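Side-chain contacts in PA1221 (Pseudomonas aeruginosa, PDB 4DG8), which belongs to the ANL family of AMP-binding enzymes, has a sequence that also carries a phosphopantetheine attachment (carrier) domain, and holds adenosine monophosphate in the crystal: residues A[64-69]-A[156-161]; A[196-201]-A[315-320]; A[369-374]-A[383-388]. One frame throughout, in Å; residues are numbered along the deposited sequence.

Contact 1 of 3, residues A[64-69]-A[156-161]; sequences QLSDYL and VARPCF
A buried helix-to-loop salt bridge ties R158, in the loop ahead of strand 166-172, to D67 on helix 55-72, within the AMP-binding enzyme part of the chain. The arginine side chain crosses that of the aspartate at about a right angle and presents the end of its guanidinium, so that NH1 and NH2 both close on a single carboxylate oxygen. R158 NH2 lies 2.8 Å from D67 OD1, and R158 NH1 lies 2.9 Å from the same oxygen. Both nitrogens come from one face of the carboxylate, roughly 40° above its plane, and with N-H...O angles near 138° neither bond is straight. The chain of R158 runs extended from CG to NE, which carries the charged end across to the helix. D67 OD1 also accepts from the backbone N of S155, which makes three N-H donors on one oxygen and probably favours the ionised carboxylate. One residue earlier on the helix, S66 turns OG anti to the backbone N (chi1 172°); that places the hydroxyl, which is hydrogen-bonded to S100 OG, beside the salt bridge as well, with S66 OG 2.9 Å from R158 NH1.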
ATOM      1  N   GLN A  64      19.811 -13.839 -12.958  1.00 28.40           N
ATOM      2  CA  GLN A  64      21.203 -13.687 -12.499  1.00 29.01           C
ATOM      3  C   GLN A  64      21.322 -13.225 -11.030  1.00 29.68           C
ATOM      4  O   GLN A  64      22.053 -13.826 -10.191  1.00 37.94           O
ATOM      5  CB  GLN A  64      21.965 -12.735 -13.426  1.00 33.58           C
ATOM      6  CG  GLN A  64      23.433 -12.603 -13.071  1.00 48.19           C
ATOM      7  CD  GLN A  64      24.165 -11.662 -13.997  1.00 68.67           C
ATOM      8  OE1 GLN A  64      23.638 -11.258 -15.038  1.00 77.36           O
ATOM      9  NE2 GLN A  64      25.388 -11.300 -13.623  1.00 73.17           N
ATOM     10  N   LEU A  65      20.584 -12.163 -10.709  1.00 33.82           N
ATOM     11  CA  LEU A  65      20.542 -11.696  -9.331  1.00 29.51           C
ATOM     12  C   LEU A  65      20.052 -12.817  -8.398  1.00 27.75           C
ATOM     13  O   LEU A  65      20.547 -12.982  -7.280  1.00 26.84           O
ATOM     14  CB  LEU A  65      19.657 -10.454  -9.210  1.00 23.10           C
ATOM     15  CG  LEU A  65      19.508  -9.901  -7.790  1.00 21.43           C
ATOM     16  CD1 LEU A  65      20.880  -9.680  -7.171  1.00 26.44           C
ATOM     17  CD2 LEU A  65      18.707  -8.589  -7.815  1.00 22.54           C
ATOM     18  N   SER A  66      19.078 -13.592  -8.868  1.00 26.80           N
ATOM     19  CA  SER A  66      18.550 -14.695  -8.079  1.00 25.11           C
ATOM     20  C   SER A  66      19.644 -15.725  -7.850  1.00 30.18           C
ATOM     21  O   SER A  66      19.668 -16.382  -6.814  1.00 33.01           O
ATOM     22  CB  SER A  66      17.318 -15.325  -8.740  1.00 20.98           C
ATOM     23  OG  SER A  66      16.924 -16.519  -8.069  1.00 26.17           O
ATOM     24  N   ASP A  67      20.552 -15.864  -8.812  1.00 27.52           N
ATOM     25  CA  ASP A  67      21.673 -16.772  -8.637  1.00 31.34           C
ATOM     26  C   ASP A  67      22.490 -16.326  -7.431  1.00 29.38           C
ATOM     27  O   ASP A  67      22.876 -17.138  -6.574  1.00 26.63           O
ATOM     28  CB  ASP A  67      22.557 -16.798  -9.878  1.00 38.38           C
ATOM     29  CG  ASP A  67      21.932 -17.542 -11.021  1.00 37.76           C
ATOM     30  OD1 ASP A  67      21.035 -18.370 -10.762  1.00 30.59           O
ATOM     31  OD2 ASP A  67      22.352 -17.303 -12.180  1.00 39.44           O
ATOM     32  N   TYR A  68      22.744 -15.021  -7.363  1.00 34.97           N
ATOM     33  CA  TYR A  68      23.433 -14.475  -6.182  1.00 32.94           C
ATOM     34  C   TYR A  68      22.655 -14.691  -4.837  1.00 33.38           C
ATOM     35  O   TYR A  68      23.209 -15.171  -3.809  1.00 30.24           O
ATOM     36  CB  TYR A  68      23.754 -12.996  -6.439  1.00 37.97           C
ATOM     37  CG  TYR A  68      24.208 -12.233  -5.216  1.00 37.61           C
ATOM     38  CD1 TYR A  68      25.557 -12.121  -4.900  1.00 38.52           C
ATOM     39  CD2 TYR A  68      23.279 -11.622  -4.379  1.00 32.04           C
ATOM     40  CE1 TYR A  68      25.968 -11.421  -3.786  1.00 43.54           C
ATOM     41  CE2 TYR A  68      23.673 -10.925  -3.265  1.00 34.29           C
ATOM     42  CZ  TYR A  68      25.018 -10.823  -2.967  1.00 42.96           C
ATOM     43  OH  TYR A  68      25.402 -10.124  -1.841  1.00 43.42           O
ATOM     44  N   LEU A  69      21.365 -14.358  -4.849  1.00 23.89           N
ATOM     45  CA  LEU A  69      20.542 -14.513  -3.656  1.00 22.35           C
ATOM     46  C   LEU A  69      20.527 -15.967  -3.172  1.00 29.82           C
ATOM     47  O   LEU A  69      20.632 -16.243  -1.975  1.00 26.74           O
ATOM     48  CB  LEU A  69      19.109 -14.045  -3.924  1.00 22.91           C
ATOM     49  CG  LEU A  69      18.930 -12.594  -4.368  1.00 27.68           C
ATOM     50  CD1 LEU A  69      17.435 -12.261  -4.471  1.00 23.69           C
ATOM     51  CD2 LEU A  69      19.643 -11.652  -3.390  1.00 22.67           C
ATOM     52  N   VAL A 156      21.300 -24.218 -10.703  1.00 61.92           N
ATOM     53  CA  VAL A 156      20.926 -25.466 -11.348  1.00 66.08           C
ATOM     54  C   VAL A 156      19.402 -25.555 -11.407  1.00 59.61           C
ATOM     55  O   VAL A 156      18.830 -25.868 -12.455  1.00 54.18           O
ATOM     56  CB  VAL A 156      21.517 -26.686 -10.610  1.00 62.92           C
ATOM     57  CG1 VAL A 156      20.918 -27.976 -11.151  1.00 65.49           C
ATOM     58  CG2 VAL A 156      23.032 -26.695 -10.744  1.00 58.92           C
ATOM     59  N   ALA A 157      18.759 -25.286 -10.269  1.00 52.53           N
ATOM     60  CA  ALA A 157      17.304 -25.226 -10.179  1.00 43.14           C
ATOM     61  C   ALA A 157      16.890 -24.246  -9.089  1.00 47.12           C
ATOM     62  O   ALA A 157      17.493 -24.224  -8.019  1.00 46.63           O
ATOM     63  CB  ALA A 157      16.750 -26.599  -9.877  1.00 44.50           C
ATOM     64  N   ARG A 158      15.850 -23.456  -9.341  1.00 37.05           N
ATOM     65  CA  ARG A 158      15.362 -22.541  -8.326  1.00 31.51           C
ATOM     66  C   ARG A 158      14.342 -23.271  -7.473  1.00 32.37           C
ATOM     67  O   ARG A 158      13.706 -24.208  -7.946  1.00 32.31           O
ATOM     68  CB  ARG A 158      14.763 -21.286  -8.957  1.00 32.91           C
ATOM     69  CG  ARG A 158      15.675 -20.731 -10.023  1.00 34.36           C
ATOM     70  CD  ARG A 158      15.601 -19.235 -10.212  1.00 28.14           C
ATOM     71  NE  ARG A 158      16.524 -18.921 -11.296  1.00 34.03           N
ATOM     72  CZ  ARG A 158      17.781 -18.543 -11.117  1.00 35.37           C
ATOM     73  NH1 ARG A 158      18.256 -18.369  -9.883  1.00 28.13           N
ATOM     74  NH2 ARG A 158      18.559 -18.327 -12.171  1.00 30.57           N
ATOM     75  N   PRO A 159      14.193 -22.844  -6.210  1.00 41.33           N
ATOM     76  CA  PRO A 159      13.298 -23.520  -5.268  1.00 42.04           C
ATOM     77  C   PRO A 159      11.889 -23.646  -5.833  1.00 33.56           C
ATOM     78  O   PRO A 159      11.439 -22.799  -6.619  1.00 33.05           O
ATOM     79  CB  PRO A 159      13.302 -22.584  -4.049  1.00 48.60           C
ATOM     80  CG  PRO A 159      14.589 -21.821  -4.154  1.00 43.38           C
ATOM     81  CD  PRO A 159      14.794 -21.628  -5.628  1.00 40.24           C
ATOM     82  N   CYS A 160      11.207 -24.716  -5.444  1.00 34.96           N
ATOM     83  CA  CYS A 160       9.813 -24.923  -5.829  1.00 40.01           C
ATOM     84  C   CYS A 160       8.941 -24.530  -4.662  1.00 37.81           C
ATOM     85  O   CYS A 160       9.277 -24.803  -3.505  1.00 45.32           O
ATOM     86  CB  CYS A 160       9.540 -26.386  -6.185  1.00 43.00           C
ATOM     87  SG  CYS A 160      10.493 -27.024  -7.586  1.00 70.60           S
ATOM     88  N   PHE A 161       7.834 -23.872  -4.964  1.00 29.01           N
ATOM     89  CA  PHE A 161       6.907 -23.456  -3.926  1.00 34.05           C
ATOM     90  C   PHE A 161       5.544 -23.222  -4.534  1.00 30.83           C
ATOM     91  O   PHE A 161       5.422 -23.064  -5.744  1.00 29.24           O
ATOM     92  CB  PHE A 161       7.411 -22.197  -3.190  1.00 25.56           C
ATOM     93  CG  PHE A 161       7.835 -21.069  -4.106  1.00 25.46           C
ATOM     94  CD1 PHE A 161       6.922 -20.112  -4.526  1.00 17.85           C
ATOM     95  CD2 PHE A 161       9.160 -20.966  -4.539  1.00 28.13           C
ATOM     96  CE1 PHE A 161       7.323 -19.062  -5.356  1.00 23.88           C
ATOM     97  CE2 PHE A 161       9.567 -19.928  -5.379  1.00 23.10           C
ATOM     98  CZ  PHE A 161       8.654 -18.974  -5.787  1.00 16.84           C
TER

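Contact 2 of 3, residues A[196-201]-A[315-320]; sequences QSFLAF and TTFTCC
Near the nucleotide pocket of this ANL-family enzyme, a sulfur-aromatic contact joins the loop after helix 186-193 to strand 319-322, at whose start T318 and C319 both face Y309 in a classic beta bulge. C320 sets its sulfur squarely over the ring of F198: SG stands 3.8 Å from the ring centroid and only 5° off the normal. Its CB follows over the same face nearer the rim, 3.9 Å from F198 CD2, and makes a CH-pi contact. The opposite face of F198 is taken by CB of Q196 from its own loop, so the phenyl is sandwiched between a thiol and a methylene. F198 reaches this place with CG between the backbone N and the carbonyl carbon (chi1 56°), which sends the ring toward the strand. F317 meets the far end of the same ring: its CD2 lies 4.0 Å from F198 CE1, which arrives near the plane of the F317 ring, at its edge. The two planes stand at 71° with centroids 6.0 Å apart, an oblique meeting. V306 of strand 304-309 and I339 also touch both F198 and C320, and L220 of helix 217-226 packs on F317. The side chain of F317 lies about 4 Å from a bound butanediol, probably from the crystallisation liquor, and about 7 Å from adenosine monophosphate. No hydrogen bond links the two segments; cohesion rests on dispersion and on the polarisable sulfur above the pi cloud, all within a buried contact.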
ATOM      1  N   GLN A 196      -9.492  -9.483 -13.546  1.00 21.96           N
ATOM      2  CA  GLN A 196     -10.326  -8.478 -12.892  1.00 22.19           C
ATOM      3  C   GLN A 196     -10.994  -7.534 -13.898  1.00 23.41           C
ATOM      4  O   GLN A 196     -10.332  -6.919 -14.747  1.00 27.53           O
ATOM      5  CB  GLN A 196      -9.511  -7.696 -11.850  1.00 25.16           C
ATOM      6  CG  GLN A 196      -8.818  -8.585 -10.832  1.00 26.52           C
ATOM      7  CD  GLN A 196      -9.727  -9.029  -9.690  1.00 28.46           C
ATOM      8  OE1 GLN A 196     -10.944  -8.758  -9.678  1.00 22.24           O
ATOM      9  NE2 GLN A 196      -9.133  -9.718  -8.714  1.00 21.79           N
ATOM     10  N   SER A 197     -12.313  -7.426 -13.806  1.00 21.96           N
ATOM     11  CA  SER A 197     -13.056  -6.491 -14.650  1.00 32.54           C
ATOM     12  C   SER A 197     -12.662  -5.010 -14.441  1.00 31.53           C
ATOM     13  O   SER A 197     -12.796  -4.185 -15.361  1.00 30.53           O
ATOM     14  CB  SER A 197     -14.567  -6.684 -14.459  1.00 36.74           C
ATOM     15  OG  SER A 197     -14.913  -6.592 -13.089  1.00 41.04           O
ATOM     16  N   PHE A 198     -12.162  -4.660 -13.257  1.00 26.77           N
ATOM     17  CA  PHE A 198     -11.824  -3.256 -13.017  1.00 24.70           C
ATOM     18  C   PHE A 198     -10.463  -2.874 -13.631  1.00 26.66           C
ATOM     19  O   PHE A 198     -10.074  -1.708 -13.611  1.00 27.18           O
ATOM     20  CB  PHE A 198     -11.895  -2.892 -11.526  1.00 26.16           C
ATOM     21  CG  PHE A 198     -11.024  -3.753 -10.636  1.00 25.60           C
ATOM     22  CD1 PHE A 198      -9.696  -3.441 -10.437  1.00 16.18           C
ATOM     23  CD2 PHE A 198     -11.545  -4.874 -10.006  1.00 28.33           C
ATOM     24  CE1 PHE A 198      -8.896  -4.223  -9.624  1.00 21.04           C
ATOM     25  CE2 PHE A 198     -10.749  -5.663  -9.190  1.00 30.63           C
ATOM     26  CZ  PHE A 198      -9.423  -5.333  -8.997  1.00 27.31           C
ATOM     27  N   LEU A 199      -9.725  -3.875 -14.100  1.00 29.76           N
ATOM     28  CA  LEU A 199      -8.454  -3.687 -14.821  1.00 32.54           C
ATOM     29  C   LEU A 199      -8.554  -3.860 -16.342  1.00 27.85           C
ATOM     30  O   LEU A 199      -7.547  -4.022 -17.031  1.00 29.57           O
ATOM     31  CB  LEU A 199      -7.316  -4.531 -14.231  1.00 21.11           C
ATOM     32  CG  LEU A 199      -6.935  -4.210 -12.782  1.00 30.45           C
ATOM     33  CD1 LEU A 199      -5.852  -5.183 -12.315  1.00 22.64           C
ATOM     34  CD2 LEU A 199      -6.517  -2.707 -12.569  1.00 14.35           C
ATOM     35  N   ALA A 200      -9.771  -3.928 -16.846  1.00 19.78           N
ATOM     36  CA  ALA A 200     -10.001  -4.380 -18.229  1.00 31.09           C
ATOM     37  C   ALA A 200     -10.010  -3.303 -19.321  1.00 29.95           C
ATOM     38  O   ALA A 200     -10.443  -3.580 -20.444  1.00 31.82           O
ATOM     39  CB  ALA A 200     -11.279  -5.227 -18.304  1.00 33.23           C
ATOM     40  N   PHE A 201      -9.638  -2.069 -18.984  1.00 23.71           N
ATOM     41  CA  PHE A 201      -9.806  -0.947 -19.918  1.00 29.10           C
ATOM     42  C   PHE A 201      -8.560  -0.461 -20.692  1.00 27.86           C
ATOM     43  O   PHE A 201      -8.634   0.476 -21.487  1.00 31.55           O
ATOM     44  CB  PHE A 201     -10.535   0.206 -19.209  1.00 25.65           C
ATOM     45  CG  PHE A 201     -11.655  -0.264 -18.309  1.00 34.69           C
ATOM     46  CD1 PHE A 201     -12.836  -0.767 -18.845  1.00 42.76           C
ATOM     47  CD2 PHE A 201     -11.522  -0.211 -16.924  1.00 46.88           C
ATOM     48  CE1 PHE A 201     -13.864  -1.206 -18.020  1.00 48.75           C
ATOM     49  CE2 PHE A 201     -12.551  -0.642 -16.087  1.00 49.72           C
ATOM     50  CZ  PHE A 201     -13.721  -1.138 -16.633  1.00 45.86           C
ATOM     51  N   THR A 315      -4.354  -7.753   1.186  1.00 21.68           N
ATOM     52  CA  THR A 315      -3.545  -7.560  -0.020  1.00 24.67           C
ATOM     53  C   THR A 315      -4.099  -6.516  -1.001  1.00 24.92           C
ATOM     54  O   THR A 315      -4.723  -6.884  -2.003  1.00 21.83           O
ATOM     55  CB  THR A 315      -3.252  -8.902  -0.759  1.00 18.88           C
ATOM     56  OG1 THR A 315      -2.866  -9.905   0.195  1.00 23.23           O
ATOM     57  CG2 THR A 315      -2.112  -8.719  -1.815  1.00 12.28           C
ATOM     58  N   THR A 316      -3.867  -5.226  -0.715  1.00 22.62           N
ATOM     59  CA  THR A 316      -4.314  -4.169  -1.636  1.00 20.01           C
ATOM     60  C   THR A 316      -5.821  -3.893  -1.653  1.00 22.69           C
ATOM     61  O   THR A 316      -6.262  -2.912  -1.044  1.00 23.69           O
ATOM     62  CB  THR A 316      -3.727  -4.344  -3.042  1.00 22.67           C
ATOM     63  OG1 THR A 316      -2.315  -4.569  -2.929  1.00 19.85           O
ATOM     64  CG2 THR A 316      -3.973  -3.089  -3.889  1.00 24.36           C
ATOM     65  N   PHE A 317      -6.560  -4.559  -2.524  1.00 17.08           N
ATOM     66  CA  PHE A 317      -7.998  -4.331  -2.613  1.00 22.57           C
ATOM     67  C   PHE A 317      -8.828  -5.470  -2.035  1.00 26.86           C
ATOM     68  O   PHE A 317      -8.471  -6.641  -2.121  1.00 26.21           O
ATOM     69  CB  PHE A 317      -8.425  -4.149  -4.075  1.00 21.19           C
ATOM     70  CG  PHE A 317      -7.895  -2.913  -4.718  1.00 18.16           C
ATOM     71  CD1 PHE A 317      -7.619  -1.782  -3.960  1.00 18.80           C
ATOM     72  CD2 PHE A 317      -7.709  -2.862  -6.104  1.00 18.66           C
ATOM     73  CE1 PHE A 317      -7.144  -0.626  -4.568  1.00 25.10           C
ATOM     74  CE2 PHE A 317      -7.230  -1.717  -6.707  1.00 22.13           C
ATOM     75  CZ  PHE A 317      -6.936  -0.601  -5.937  1.00 24.05           C
ATOM     76  N   THR A 318      -9.971  -5.089  -1.486  1.00 22.28           N
ATOM     77  CA  THR A 318     -10.978  -6.009  -0.994  1.00 27.84           C
ATOM     78  C   THR A 318     -12.216  -5.829  -1.874  1.00 28.16           C
ATOM     79  O   THR A 318     -12.740  -6.792  -2.420  1.00 27.47           O
ATOM     80  CB  THR A 318     -11.268  -5.794   0.502  1.00 29.53           C
ATOM     81  OG1 THR A 318     -10.092  -6.140   1.250  1.00 30.99           O
ATOM     82  CG2 THR A 318     -12.402  -6.679   0.955  1.00 16.81           C
ATOM     83  N   CYS A 319     -12.716  -4.599  -1.949  1.00 25.47           N
ATOM     84  CA  CYS A 319     -13.771  -4.270  -2.904  1.00 23.11           C
ATOM     85  C   CYS A 319     -13.330  -3.191  -3.893  1.00 26.08           C
ATOM     86  O   CYS A 319     -12.539  -2.313  -3.554  1.00 23.95           O
ATOM     87  CB  CYS A 319     -15.024  -3.787  -2.174  1.00 30.60           C
ATOM     88  SG  CYS A 319     -15.658  -4.924  -0.934  1.00 28.65           S
ATOM     89  N   CYS A 320     -13.844  -3.265  -5.118  1.00 25.29           N
ATOM     90  CA  CYS A 320     -13.719  -2.160  -6.062  1.00 25.83           C
ATOM     91  C   CYS A 320     -15.061  -1.843  -6.674  1.00 31.50           C
ATOM     92  O   CYS A 320     -15.953  -2.698  -6.732  1.00 34.18           O
ATOM     93  CB  CYS A 320     -12.733  -2.471  -7.180  1.00 20.52           C
ATOM     94  SG  CYS A 320     -11.058  -2.661  -6.613  1.00 20.90           S
TER

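Contact 3 of 3, residues A[369-374]-A[383-388]; sequences GLAQGY and ASFVEL
Residues 369-374 run as a loop into a short, weakly bonded strand at about 373-374, while 383-388 leaves the end of helix 378-384 and turns at once into strand 385-390; the backbones come nearest at G373 and F385, whose CA atoms are 7.4 Å apart. No hydrogen bond passes directly between them, and the ring of F385 fills the interval. The backbone of G373 is bent so that a CB would be pressed against the preceding carbonyl O, a conformation that suits glycine. F385 CE2 lies 3.9 Å from G373 CA, and F385 CE1 lies 3.8 Å from A371 O, a carbonyl that is hydrogen-bonded to R396. F385 then turns an edge toward the face of Y374 in an offset edge-to-face pair, centroids 5.8 Å apart and planes at 64°; the closest atoms are CE2 of each ring, at 3.8 Å. Y374 holds CG beside its backbone N (chi1 -61°), which swings the ring toward F385 and the helix end. There S384 approaches in the ring plane, its OG 3.7 Å from Y374 CE2. A water bridges the two polar ends, donating to Y374 OH at 3.1 Å and lying 3.0 Å from S384 OG; the phenol is further bonded to E313, and the serine to the backbone O of R380. The segment 369-374 is flanked by strand 180-185, with I182 against A371 and Y374, while R396 and Y398 of strand 393-406 pack on F385 from the antiparallel sheet that strand 385-390 joins.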
ATOM      1  N   GLY A 369      -6.833 -13.374  -0.966  1.00 24.19           N
ATOM      2  CA  GLY A 369      -6.102 -12.162  -0.620  1.00 16.36           C
ATOM      3  C   GLY A 369      -5.621 -12.081   0.826  1.00 22.71           C
ATOM      4  O   GLY A 369      -4.792 -11.226   1.139  1.00 23.90           O
ATOM      5  N   LEU A 370      -6.122 -12.961   1.705  1.00 20.22           N
ATOM      6  CA  LEU A 370      -5.777 -12.887   3.128  1.00 25.57           C
ATOM      7  C   LEU A 370      -4.281 -13.101   3.359  1.00 24.57           C
ATOM      8  O   LEU A 370      -3.673 -14.032   2.824  1.00 27.91           O
ATOM      9  CB  LEU A 370      -6.593 -13.878   3.987  1.00 23.04           C
ATOM     10  CG  LEU A 370      -8.126 -13.774   3.978  1.00 30.89           C
ATOM     11  CD1 LEU A 370      -8.749 -14.798   4.911  1.00 30.16           C
ATOM     12  CD2 LEU A 370      -8.612 -12.355   4.314  1.00 20.89           C
ATOM     13  N   ALA A 371      -3.683 -12.225   4.148  1.00 19.54           N
ATOM     14  CA  ALA A 371      -2.268 -12.363   4.450  1.00 21.32           C
ATOM     15  C   ALA A 371      -2.082 -13.618   5.296  1.00 19.58           C
ATOM     16  O   ALA A 371      -3.036 -14.123   5.898  1.00 20.11           O
ATOM     17  CB  ALA A 371      -1.740 -11.123   5.181  1.00 25.76           C
ATOM     18  N   GLN A 372      -0.869 -14.155   5.294  1.00 16.85           N
ATOM     19  CA  GLN A 372      -0.549 -15.268   6.177  1.00 24.67           C
ATOM     20  C   GLN A 372      -0.793 -14.834   7.622  1.00 31.71           C
ATOM     21  O   GLN A 372      -1.255 -15.628   8.455  1.00 27.93           O
ATOM     22  CB  GLN A 372       0.902 -15.702   5.972  1.00 22.80           C
ATOM     23  CG  GLN A 372       1.364 -16.801   6.920  1.00 29.59           C
ATOM     24  CD  GLN A 372       2.872 -16.954   6.941  1.00 39.15           C
ATOM     25  OE1 GLN A 372       3.588 -16.129   7.521  1.00 37.42           O
ATOM     26  NE2 GLN A 372       3.368 -18.016   6.307  1.00 36.73           N
ATOM     27  N   GLY A 373      -0.491 -13.568   7.918  1.00 29.08           N
ATOM     28  CA  GLY A 373      -0.735 -13.032   9.248  1.00 30.48           C
ATOM     29  C   GLY A 373       0.266 -11.954   9.614  1.00 28.68           C
ATOM     30  O   GLY A 373       0.949 -11.420   8.739  1.00 21.96           O
ATOM     31  N   TYR A 374       0.369 -11.637  10.898  1.00 26.86           N
ATOM     32  CA  TYR A 374       1.366 -10.663  11.323  1.00 25.98           C
ATOM     33  C   TYR A 374       2.604 -11.444  11.649  1.00 27.36           C
ATOM     34  O   TYR A 374       2.642 -12.177  12.631  1.00 26.02           O
ATOM     35  CB  TYR A 374       0.895  -9.886  12.544  1.00 29.58           C
ATOM     36  CG  TYR A 374      -0.361  -9.113  12.265  1.00 29.31           C
ATOM     37  CD1 TYR A 374      -0.341  -7.994  11.430  1.00 25.42           C
ATOM     38  CD2 TYR A 374      -1.569  -9.506  12.816  1.00 24.62           C
ATOM     39  CE1 TYR A 374      -1.498  -7.291  11.150  1.00 20.27           C
ATOM     40  CE2 TYR A 374      -2.732  -8.803  12.547  1.00 27.10           C
ATOM     41  CZ  TYR A 374      -2.688  -7.701  11.712  1.00 22.85           C
ATOM     42  OH  TYR A 374      -3.843  -7.003  11.452  1.00 26.45           O
ATOM     43  N   ALA A 383      -5.931 -13.546  16.902  1.00 46.10           N
ATOM     44  CA  ALA A 383      -7.072 -12.701  17.223  1.00 36.44           C
ATOM     45  C   ALA A 383      -7.718 -12.052  15.986  1.00 38.38           C
ATOM     46  O   ALA A 383      -8.935 -11.894  15.932  1.00 37.84           O
ATOM     47  CB  ALA A 383      -6.657 -11.624  18.221  1.00 37.67           C
ATOM     48  N   SER A 384      -6.900 -11.630  15.023  1.00 41.37           N
ATOM     49  CA  SER A 384      -7.385 -10.896  13.845  1.00 39.78           C
ATOM     50  C   SER A 384      -7.905 -11.756  12.683  1.00 41.07           C
ATOM     51  O   SER A 384      -8.782 -11.324  11.923  1.00 33.74           O
ATOM     52  CB  SER A 384      -6.314  -9.922  13.334  1.00 43.94           C
ATOM     53  OG  SER A 384      -6.016  -8.942  14.309  1.00 43.45           O
ATOM     54  N   PHE A 385      -7.320 -12.943  12.523  1.00 36.29           N
ATOM     55  CA  PHE A 385      -7.702 -13.865  11.456  1.00 33.34           C
ATOM     56  C   PHE A 385      -8.388 -15.070  12.075  1.00 33.00           C
ATOM     57  O   PHE A 385      -7.743 -15.895  12.719  1.00 34.03           O
ATOM     58  CB  PHE A 385      -6.474 -14.317  10.654  1.00 27.14           C
ATOM     59  CG  PHE A 385      -5.723 -13.184   9.978  1.00 26.78           C
ATOM     60  CD1 PHE A 385      -5.916 -12.908   8.627  1.00 29.00           C
ATOM     61  CD2 PHE A 385      -4.828 -12.401  10.694  1.00 25.73           C
ATOM     62  CE1 PHE A 385      -5.222 -11.864   7.999  1.00 31.05           C
ATOM     63  CE2 PHE A 385      -4.130 -11.359  10.076  1.00 23.18           C
ATOM     64  CZ  PHE A 385      -4.321 -11.087   8.735  1.00 18.09           C
ATOM     65  N   VAL A 386      -9.695 -15.175  11.854  1.00 40.62           N
ATOM     66  CA  VAL A 386     -10.522 -16.141  12.559  1.00 46.64           C
ATOM     67  C   VAL A 386     -11.421 -16.876  11.585  1.00 45.08           C
ATOM     68  O   VAL A 386     -11.734 -16.360  10.525  1.00 52.96           O
ATOM     69  CB  VAL A 386     -11.428 -15.419  13.560  1.00 52.57           C
ATOM     70  CG1 VAL A 386     -10.597 -14.530  14.466  1.00 55.00           C
ATOM     71  CG2 VAL A 386     -12.465 -14.582  12.811  1.00 52.62           C
ATOM     72  N   GLU A 387     -11.857 -18.073  11.948  1.00 40.61           N
ATOM     73  CA  GLU A 387     -12.783 -18.807  11.102  1.00 42.83           C
ATOM     74  C   GLU A 387     -14.223 -18.365  11.340  1.00 41.04           C
ATOM     75  O   GLU A 387     -14.681 -18.287  12.475  1.00 45.71           O
ATOM     76  CB  GLU A 387     -12.619 -20.319  11.278  1.00 51.33           C
ATOM     77  CG  GLU A 387     -11.404 -20.875  10.542  1.00 65.24           C
ATOM     78  CD  GLU A 387     -11.520 -22.364  10.259  1.00 78.83           C
ATOM     79  OE1 GLU A 387     -12.040 -23.096  11.129  1.00 82.30           O
ATOM     80  OE2 GLU A 387     -11.101 -22.796   9.163  1.00 80.08           O
ATOM     81  N   LEU A 388     -14.918 -18.038  10.255  1.00 40.26           N
ATOM     82  CA  LEU A 388     -16.307 -17.600  10.320  1.00 37.38           C
ATOM     83  C   LEU A 388     -17.086 -18.279   9.205  1.00 45.54           C
ATOM     84  O   LEU A 388     -16.504 -18.689   8.204  1.00 39.03           O
ATOM     85  CB  LEU A 388     -16.397 -16.081  10.157  1.00 38.47           C
ATOM     86  CG  LEU A 388     -15.880 -15.256  11.332  1.00 44.69           C
ATOM     87  CD1 LEU A 388     -15.836 -13.794  10.950  1.00 41.75           C
ATOM     88  CD2 LEU A 388     -16.745 -15.472  12.575  1.00 46.41           C
TER
HETATM   89  O   HOH W   1      -6.342  -6.187  13.043  1.00 40.00           O

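How the contacts relate
Contacts 2 and 3 adjoin one another: T315 OG1 of contact 2 and the backbone O of G369 in contact 3 are 2.5 Å apart, a probable hydrogen bond, although the centres are 21 Å apart. Both lie near the bound nucleotide, with adenosine monophosphate about 7 Å from the side chain of F317 and about 9 Å from that of Y374. Contact 1 lies away from this pair, its centre 31 Å from that of contact 2 and 30 Å from that of contact 3; its nearest atoms stay about 14 Å and 11 Å away. Along the chain the three follow in series. The charged grip belongs to contact 1, whereas aromatic packing dominates the two nearer the ligand.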